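Local coordinates for protein esterase (Rhizomucor miehei, PDB 4WY5) that probably hydrolyses carboxylic ester bonds, acting as a carboxylesterase with the alpha/beta hydrolase fold, at residues 70-75 with 109-114; 47-52 with 103-108; 193-198 with 240-245. One frame throughout, in Å; residues are numbered along the deposited sequence.

Interaction 1 (70-75 with 109-114); sequences VRPPGT and KANVVT
Val70 and Thr114 face each other as an antiparallel hydrogen-bonded pair, and here the contact is tightest. Val70 N donates to Thr114 O and Thr114 N to Val70 O, each bond 2.9 Å long, while the two CB atoms, on the same face of the sheet, lie 4.2 Å apart. Val113 adds a CA-H...O contact to Val70 O. Its CG2 sits over one face of the Arg71 guanidinium, 3.4 Å from NH2 and offset toward the rim. The Arg71 chain bends at chi3 (-74°), which sets NE; NH1 is held by Gln78 O and NH2 by Asn149 O. Strand 113-117 ends the crossover that leaves strand 80-86 through helix 100-110; it lies between strands 63-71 and 80-86, antiparallel to the first and parallel to the second, the 1-2-4-3 order characteristic of alpha/beta hydrolases. Beyond this pairing the segments diverge and the contact thins. Pro72 CD still reaches Val112 O at 3.4 Å, but the partly exposed Asn111, first to leave helical phi/psi, with positive phi, offers just OD1, which lies 3.6 Å from Pro72 CG and 3.8 Å from Thr75 CG2. Within the type II turn 72-75, Thr75 OG1 donates to Pro72 O (2.6 Å).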
loop_
_atom_site.group_PDB
_atom_site.type_symbol
_atom_site.label_atom_id
_atom_site.label_comp_id
_atom_site.label_asym_id
_atom_site.label_seq_id
_atom_site.Cartn_x
_atom_site.Cartn_y
_atom_site.Cartn_z
ATOM N N VAL A 70 12.184 4.252 -23.238
ATOM C CA VAL A 70 11.218 3.167 -23.373
ATOM C C VAL A 70 9.817 3.777 -23.433
ATOM O O VAL A 70 9.511 4.665 -22.639
ATOM C CB VAL A 70 11.357 2.184 -22.172
ATOM C CG1 VAL A 70 10.605 0.932 -22.399
ATOM C CG2 VAL A 70 12.819 1.820 -21.932
ATOM N N ARG A 71 8.977 3.311 -24.364
ATOM C CA ARG A 71 7.674 3.941 -24.655
ATOM C C ARG A 71 6.625 2.881 -25.067
ATOM O O ARG A 71 6.985 1.847 -25.627
ATOM C CB ARG A 71 7.851 5.009 -25.767
ATOM C CG ARG A 71 6.565 5.762 -26.162
ATOM C CD ARG A 71 6.652 6.664 -27.409
ATOM N NE ARG A 71 7.392 7.897 -27.139
ATOM C CZ ARG A 71 6.840 9.089 -26.900
ATOM N NH1 ARG A 71 5.526 9.248 -26.885
ATOM N NH2 ARG A 71 7.621 10.132 -26.671
ATOM N N PRO A 72 5.324 3.120 -24.795
ATOM C CA PRO A 72 4.373 2.088 -25.243
ATOM C C PRO A 72 4.063 2.186 -26.749
ATOM O O PRO A 72 4.209 3.273 -27.328
ATOM C CB PRO A 72 3.110 2.373 -24.407
ATOM C CG PRO A 72 3.519 3.420 -23.379
ATOM C CD PRO A 72 4.660 4.159 -23.984
ATOM N N PRO A 73 3.650 1.062 -27.370
ATOM C CA PRO A 73 3.294 1.011 -28.807
ATOM C C PRO A 73 2.074 1.853 -29.153
ATOM O O PRO A 73 1.086 1.836 -28.409
ATOM C CB PRO A 73 2.985 -0.477 -29.076
ATOM C CG PRO A 73 3.030 -1.178 -27.750
ATOM C CD PRO A 73 3.608 -0.257 -26.708
ATOM N N GLY A 74 2.152 2.583 -30.265
ATOM C CA GLY A 74 1.039 3.394 -30.734
ATOM C C GLY A 74 0.943 4.758 -30.060
ATOM O O GLY A 74 -0.085 5.432 -30.171
ATOM N N THR A 75 2.007 5.166 -29.365
ATOM C CA THR A 75 2.024 6.445 -28.651
ATOM C C THR A 75 3.140 7.376 -29.119
ATOM O O THR A 75 3.378 8.434 -28.501
ATOM C CB THR A 75 2.202 6.253 -27.117
ATOM O OG1 THR A 75 3.532 5.773 -26.839
ATOM C CG2 THR A 75 1.153 5.280 -26.562
ATOM N N LYS A 109 1.627 0.251 -18.226
ATOM C CA LYS A 109 0.480 0.405 -17.307
ATOM C C LYS A 109 0.245 1.864 -16.906
ATOM O O LYS A 109 -0.893 2.276 -16.726
ATOM C CB LYS A 109 0.666 -0.433 -16.030
ATOM C CG LYS A 109 0.615 -1.932 -16.254
ATOM C CD LYS A 109 0.916 -2.718 -14.975
ATOM C CE LYS A 109 0.957 -4.221 -15.259
ATOM N NZ LYS A 109 -0.346 -4.804 -15.716
ATOM N N ALA A 110 1.312 2.642 -16.734
ATOM C CA ALA A 110 1.141 4.063 -16.407
ATOM C C ALA A 110 0.982 4.920 -17.671
ATOM O O ALA A 110 0.481 6.053 -17.599
ATOM C CB ALA A 110 2.318 4.574 -15.573
ATOM N N ASN A 111 1.383 4.352 -18.813
ATOM C CA ASN A 111 1.367 5.040 -20.116
ATOM C C ASN A 111 2.328 6.225 -20.096
ATOM O O ASN A 111 1.904 7.375 -20.202
ATOM C CB ASN A 111 -0.056 5.504 -20.499
ATOM C CG ASN A 111 -0.223 5.742 -22.004
ATOM O OD1 ASN A 111 0.349 5.021 -22.821
ATOM N ND2 ASN A 111 -1.028 6.743 -22.372
ATOM N N VAL A 112 3.624 5.947 -19.943
ATOM C CA VAL A 112 4.626 7.010 -19.873
ATOM C C VAL A 112 5.857 6.746 -20.742
ATOM O O VAL A 112 6.021 5.660 -21.284
ATOM C CB VAL A 112 5.113 7.215 -18.433
ATOM C CG1 VAL A 112 3.931 7.614 -17.512
ATOM C CG2 VAL A 112 5.792 5.948 -17.925
ATOM N N VAL A 113 6.737 7.742 -20.835
ATOM C CA VAL A 113 8.075 7.544 -21.376
ATOM C C VAL A 113 9.080 7.344 -20.227
ATOM O O VAL A 113 9.287 8.246 -19.401
ATOM C CB VAL A 113 8.524 8.750 -22.243
ATOM C CG1 VAL A 113 9.973 8.594 -22.665
ATOM C CG2 VAL A 113 7.617 8.901 -23.468
ATOM N N THR A 114 9.708 6.170 -20.178
ATOM C CA THR A 114 10.674 5.857 -19.125
ATOM C C THR A 114 12.091 6.083 -19.628
ATOM O O THR A 114 12.499 5.497 -20.633
ATOM C CB THR A 114 10.558 4.380 -18.641
ATOM O OG1 THR A 114 9.263 4.140 -18.083
ATOM C CG2 THR A 114 11.632 4.063 -17.584
#

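Interaction 2 (47-52 with 103-108); sequences KLPEVI and VRDLTV. With SO4 (sulfate ion), chain D.
Segment 47-52, an irregular run leading into edge strand 52-60, passes over segment 103-108 of helix 100-110 and comes nearest at Pro49, with Pro49 CA 6.7 Å from Arg104 CA. The Pro49 ring lies on the helix surface: CG stands 3.9 Å from Arg104 O, CD is equally far from Asp105 OD1, and CB meets Val108 CG2. Two residues on, Val51 CG2 touches both Val108 CG1 (4.0 Å) and the aliphatic stem of Arg104, at CG (3.9 Å) and CD. The helix concerned is the connection of a beta-alpha-beta crossover in the alpha/beta hydrolase core, and the packing sets the chain that precedes strand 52-60 against that helix. Arg104 is extended from CG to NE; its NH2 forms a salt bridge with Glu53. A sulfate ion, probably from the crystallisation liquor, lies at the guanidinium edge with its sulfur in plane; the bond from Arg104 NH2 to sulfate O4 is weak at 3.4 Å. One water donates to Pro49 O (3.2 Å) and also approaches Arg104 NH1, though that second link is doubtful. The buried Asp105 also uses OD2, hydrogen-bonded to Tyr304 OH.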
loop_
_atom_site.group_PDB
_atom_site.type_symbol
_atom_site.label_atom_id
_atom_site.label_comp_id
_atom_site.label_asym_id
_atom_site.label_seq_id
_atom_site.Cartn_x
_atom_site.Cartn_y
_atom_site.Cartn_z
ATOM N N LYS A 47 6.561 -13.518 -19.039
ATOM C CA LYS A 47 5.783 -12.748 -20.012
ATOM C C LYS A 47 6.174 -11.276 -19.952
ATOM O O LYS A 47 6.256 -10.701 -18.868
ATOM C CB LYS A 47 4.268 -12.900 -19.782
ATOM C CG LYS A 47 3.403 -12.368 -20.953
ATOM C CD LYS A 47 1.972 -12.950 -20.947
ATOM C CE LYS A 47 1.096 -12.341 -19.841
ATOM N NZ LYS A 47 -0.139 -13.134 -19.538
ATOM N N LEU A 48 6.423 -10.668 -21.109
ATOM C CA LEU A 48 6.761 -9.246 -21.154
ATOM C C LEU A 48 5.843 -8.558 -22.174
ATOM O O LEU A 48 5.571 -9.113 -23.244
ATOM C CB LEU A 48 8.240 -9.041 -21.515
ATOM C CG LEU A 48 9.347 -9.649 -20.631
ATOM C CD1 LEU A 48 10.712 -9.618 -21.355
ATOM C CD2 LEU A 48 9.448 -8.941 -19.282
ATOM N N PRO A 49 5.366 -7.340 -21.852
ATOM C CA PRO A 49 4.524 -6.583 -22.795
ATOM C C PRO A 49 5.333 -5.906 -23.899
ATOM O O PRO A 49 6.470 -5.474 -23.662
ATOM C CB PRO A 49 3.843 -5.542 -21.896
ATOM C CG PRO A 49 4.821 -5.331 -20.769
ATOM C CD PRO A 49 5.491 -6.671 -20.547
ATOM N N GLU A 50 4.749 -5.784 -25.087
ATOM C CA GLU A 50 5.490 -5.216 -26.212
ATOM C C GLU A 50 5.784 -3.739 -25.932
ATOM O O GLU A 50 5.025 -3.057 -25.243
ATOM C CB GLU A 50 4.747 -5.414 -27.552
ATOM C CG GLU A 50 3.411 -4.663 -27.716
ATOM C CD GLU A 50 2.938 -4.498 -29.195
ATOM O OE1 GLU A 50 3.775 -4.492 -30.131
ATOM O OE2 GLU A 50 1.713 -4.351 -29.417
ATOM N N VAL A 51 6.924 -3.267 -26.421
ATOM C CA VAL A 51 7.390 -1.911 -26.134
ATOM C C VAL A 51 8.237 -1.376 -27.311
ATOM O O VAL A 51 8.737 -2.163 -28.128
ATOM C CB VAL A 51 8.258 -1.870 -24.822
ATOM C CG1 VAL A 51 8.754 -0.519 -24.584
ATOM C CG2 VAL A 51 7.478 -2.302 -23.571
ATOM N N ILE A 52 8.386 -0.050 -27.405
ATOM C CA ILE A 52 9.333 0.563 -28.333
ATOM C C ILE A 52 10.548 1.113 -27.579
ATOM O O ILE A 52 10.431 2.074 -26.823
ATOM C CB ILE A 52 8.684 1.702 -29.145
ATOM C CG1 ILE A 52 7.485 1.182 -29.924
ATOM C CG2 ILE A 52 9.688 2.301 -30.124
ATOM C CD1 ILE A 52 6.545 2.259 -30.269
ATOM N N VAL A 103 10.449 -2.406 -15.331
ATOM C CA VAL A 103 10.516 -1.238 -16.212
ATOM C C VAL A 103 9.449 -1.292 -17.314
ATOM O O VAL A 103 8.730 -0.311 -17.569
ATOM C CB VAL A 103 11.906 -1.102 -16.866
ATOM C CG1 VAL A 103 11.874 -0.107 -18.017
ATOM C CG2 VAL A 103 12.933 -0.698 -15.830
ATOM N N ARG A 104 9.333 -2.443 -17.958
ATOM C CA ARG A 104 8.356 -2.594 -19.023
ATOM C C ARG A 104 6.913 -2.590 -18.495
ATOM O O ARG A 104 6.028 -2.017 -19.140
ATOM C CB ARG A 104 8.668 -3.859 -19.842
ATOM C CG ARG A 104 9.867 -3.621 -20.780
ATOM C CD ARG A 104 10.146 -4.714 -21.823
ATOM N NE ARG A 104 11.389 -4.398 -22.537
ATOM C CZ ARG A 104 11.851 -5.040 -23.607
ATOM N NH1 ARG A 104 11.177 -6.052 -24.130
ATOM N NH2 ARG A 104 13.000 -4.660 -24.154
ATOM N N ASP A 105 6.695 -3.158 -17.304
ATOM C CA ASP A 105 5.380 -3.102 -16.625
ATOM C C ASP A 105 4.920 -1.663 -16.273
ATOM O O ASP A 105 3.793 -1.264 -16.568
ATOM C CB ASP A 105 5.387 -3.959 -15.335
ATOM C CG ASP A 105 5.258 -5.457 -15.620
ATOM O OD1 ASP A 105 5.035 -5.829 -16.799
ATOM O OD2 ASP A 105 5.339 -6.267 -14.670
ATOM N N LEU A 106 5.775 -0.907 -15.597
ATOM C CA LEU A 106 5.459 0.485 -15.252
ATOM C C LEU A 106 5.178 1.346 -16.493
ATOM O O LEU A 106 4.263 2.176 -16.495
ATOM C CB LEU A 106 6.610 1.099 -14.448
ATOM C CG LEU A 106 6.824 0.452 -13.066
ATOM C CD1 LEU A 106 8.104 0.938 -12.396
ATOM C CD2 LEU A 106 5.612 0.694 -12.166
ATOM N N THR A 107 5.974 1.145 -17.542
ATOM C CA THR A 107 5.871 1.949 -18.758
ATOM C C THR A 107 4.501 1.803 -19.439
ATOM O O THR A 107 3.836 2.807 -19.690
ATOM C CB THR A 107 7.004 1.593 -19.758
ATOM O OG1 THR A 107 8.271 1.962 -19.193
ATOM C CG2 THR A 107 6.811 2.316 -21.099
ATOM N N VAL A 108 4.063 0.576 -19.730
ATOM C CA VAL A 108 2.785 0.423 -20.430
ATOM C C VAL A 108 1.548 0.618 -19.517
ATOM O O VAL A 108 0.526 1.112 -19.995
ATOM C CB VAL A 108 2.687 -0.952 -21.170
ATOM C CG1 VAL A 108 4.024 -1.299 -21.809
ATOM C CG2 VAL A 108 2.246 -2.076 -20.246
HETATM S S SO4 D . 14.234 -6.973 -27.145
HETATM O O1 SO4 D . 15.111 -7.518 -28.188
HETATM O O2 SO4 D . 13.747 -5.653 -27.542
HETATM O O3 SO4 D . 13.084 -7.862 -26.941
HETATM O O4 SO4 D . 15.000 -6.838 -25.903
HETATM O O HOH W 1 8.960 -7.154 -24.734
#

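Interaction 3 (193-198 with 240-245); sequences TAVSHA and LELATK
The contact joins the two ends of the excursion between sheet strands 185-189 and 254-259, with Thr193, Ala194 and Val195 on the outgoing chain meeting a 3-10 turn, residues 240-242, on the returning one. Glu241 makes both direct hydrogen bonds, one through its backbone and one through its side chain. Its N donates to Thr193 O at 2.8 Å, the donor tilted 29° from the carbonyl plane, and its CB lies close to the same oxygen. CG is anti to the backbone N (chi1 -178°) and the chain is extended beyond CG; the carboxylate meets Val195. There OE1 accepts from Val195 N at 2.8 Å, met nearly along its C-O axis with an N-H...O angle of 162°, and lies 3.3 Å from Ala194 CA. A water accepts from Ser196 N (2.8 Å) and can donate to Glu241 OE1 (2.9 Å), though acceptors in its reach outnumber its protons. The other carboxylate oxygen, OE2, is hydrogen-bonded to Tyr200 OH, so the group is gripped at both oxygens. In the alpha/beta hydrolases of the Abhydrolase_3 family an insertion at this place, between the sixth and seventh strands of the sheet, supplies part of the cap over the core; the forty-one residues between the segments, about half of them helical and none in a strand, are consistent with that role. Apolar contacts accompany these bonds. Val195 CG2 sits against the branched end of Leu242, 3.5 Å from CD2 and only slightly farther from CG and CD1, the two side chains crossing at about a right angle. Among the buried residues, Thr193 CB packs on Leu240 CB at 4.0 Å. Outside the two segments, Glu267 OE2 accepts from the backbone N atoms of Thr193 and Ala194, tying the outgoing chain to helix 265-277.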
loop_
_atom_site.group_PDB
_atom_site.type_symbol
_atom_site.label_atom_id
_atom_site.label_comp_id
_atom_site.label_asym_id
_atom_site.label_seq_id
_atom_site.Cartn_x
_atom_site.Cartn_y
_atom_site.Cartn_z
ATOM N N THR A 193 19.640 3.849 4.128
ATOM C CA THR A 193 19.817 5.214 4.653
ATOM C C THR A 193 20.855 5.430 5.787
ATOM O O THR A 193 21.273 6.570 6.023
ATOM C CB THR A 193 18.489 5.763 5.192
ATOM O OG1 THR A 193 18.109 5.035 6.372
ATOM C CG2 THR A 193 17.392 5.684 4.135
ATOM N N ALA A 194 21.260 4.365 6.485
ATOM C CA ALA A 194 21.961 4.500 7.782
ATOM C C ALA A 194 23.494 4.657 7.743
ATOM O O ALA A 194 24.183 3.996 6.950
ATOM C CB ALA A 194 21.628 3.301 8.655
ATOM N N VAL A 195 24.023 5.502 8.635
ATOM C CA VAL A 195 25.465 5.526 8.899
ATOM C C VAL A 195 25.876 4.206 9.528
ATOM O O VAL A 195 26.834 3.574 9.105
ATOM C CB VAL A 195 25.893 6.669 9.844
ATOM C CG1 VAL A 195 27.404 6.680 9.982
ATOM C CG2 VAL A 195 25.435 8.006 9.316
ATOM N N SER A 196 25.118 3.787 10.536
ATOM C CA SER A 196 25.341 2.518 11.211
ATOM C C SER A 196 24.051 1.692 11.263
ATOM O O SER A 196 23.054 2.127 11.831
ATOM C CB SER A 196 25.871 2.769 12.627
ATOM O OG SER A 196 25.904 1.564 13.372
ATOM N N HIS A 197 24.080 0.491 10.686
ATOM C CA HIS A 197 22.873 -0.327 10.551
ATOM C C HIS A 197 22.510 -1.089 11.829
ATOM O O HIS A 197 21.330 -1.392 12.051
ATOM C CB HIS A 197 23.015 -1.335 9.391
ATOM C CG HIS A 197 23.201 -0.711 8.039
ATOM N ND1 HIS A 197 22.161 -0.144 7.323
ATOM C CD2 HIS A 197 24.305 -0.582 7.259
ATOM C CE1 HIS A 197 22.622 0.317 6.172
ATOM N NE2 HIS A 197 23.918 0.060 6.106
ATOM N N ALA A 198 23.510 -1.394 12.663
ATOM C CA ALA A 198 23.313 -2.232 13.858
ATOM C C ALA A 198 22.506 -1.537 14.948
ATOM O O ALA A 198 22.149 -2.143 15.946
ATOM C CB ALA A 198 24.663 -2.678 14.420
ATOM N N LEU A 240 21.616 9.135 3.917
ATOM C CA LEU A 240 20.379 9.895 4.081
ATOM C C LEU A 240 19.927 10.101 5.545
ATOM O O LEU A 240 19.282 11.097 5.876
ATOM C CB LEU A 240 19.249 9.191 3.310
ATOM C CG LEU A 240 18.897 9.432 1.827
ATOM C CD1 LEU A 240 19.393 10.760 1.307
ATOM C CD2 LEU A 240 19.332 8.283 0.921
ATOM N N GLU A 241 20.244 9.151 6.413
ATOM C CA GLU A 241 19.849 9.242 7.817
ATOM C C GLU A 241 20.348 10.527 8.504
ATOM O O GLU A 241 19.744 10.994 9.476
ATOM C CB GLU A 241 20.365 8.008 8.545
ATOM C CG GLU A 241 20.034 7.890 9.993
ATOM C CD GLU A 241 20.938 6.881 10.646
ATOM O OE1 GLU A 241 22.101 6.765 10.183
ATOM O OE2 GLU A 241 20.488 6.189 11.584
ATOM N N LEU A 242 21.416 11.120 7.968
ATOM C CA LEU A 242 22.012 12.327 8.553
ATOM C C LEU A 242 21.272 13.623 8.219
ATOM O O LEU A 242 21.578 14.679 8.781
ATOM C CB LEU A 242 23.475 12.470 8.106
ATOM C CG LEU A 242 24.444 11.382 8.592
ATOM C CD1 LEU A 242 25.885 11.618 8.092
ATOM C CD2 LEU A 242 24.386 11.279 10.113
ATOM N N ALA A 243 20.301 13.546 7.314
ATOM C CA ALA A 243 19.626 14.747 6.832
ATOM C C ALA A 243 18.937 15.516 7.959
ATOM O O ALA A 243 18.299 14.927 8.831
ATOM C CB ALA A 243 18.625 14.387 5.746
ATOM N N THR A 244 19.083 16.837 7.934
ATOM C CA THR A 244 18.412 17.714 8.891
ATOM C C THR A 244 16.990 18.016 8.452
ATOM O O THR A 244 16.610 17.742 7.311
ATOM C CB THR A 244 19.113 19.071 9.041
ATOM O OG1 THR A 244 18.978 19.801 7.812
ATOM C CG2 THR A 244 20.580 18.907 9.412
ATOM N N LYS A 245 16.210 18.581 9.369
ATOM C CA LYS A 245 14.879 19.075 9.053
ATOM C C LYS A 245 14.954 20.140 7.942
ATOM O O LYS A 245 14.077 20.205 7.060
ATOM C CB LYS A 245 14.227 19.627 10.323
ATOM C CG LYS A 245 12.738 19.875 10.246
ATOM C CD LYS A 245 12.157 20.075 11.653
ATOM C CE LYS A 245 10.935 20.974 11.636
ATOM N NZ LYS A 245 11.255 22.258 10.957
HETATM O O HOH W 2 23.119 4.898 12.092
#

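In the fold
Interactions 1 and 2 are neighbours, their centres 8 Å apart, and both draw on helix 100-110; along the chain their segments alternate. Two probable hydrogen bonds join them: one between Thr107 OG1 and Thr114 OG1 at 2.6 Å, and one from Ile52 N to Arg71 O at 3.0 Å. Interaction 3 lies across the centre of the chain, about 36 Å from interaction 1 and 35 Å from interaction 2 between centres. The first two belong to the antiparallel side of the sheet, whereas 193-198 with 240-245 belongs to the probable cap insertion. Ser161, His292 and Asp262 have the geometry of a Ser-His-Asp triad, probably the catalytic one; none lies in these segments.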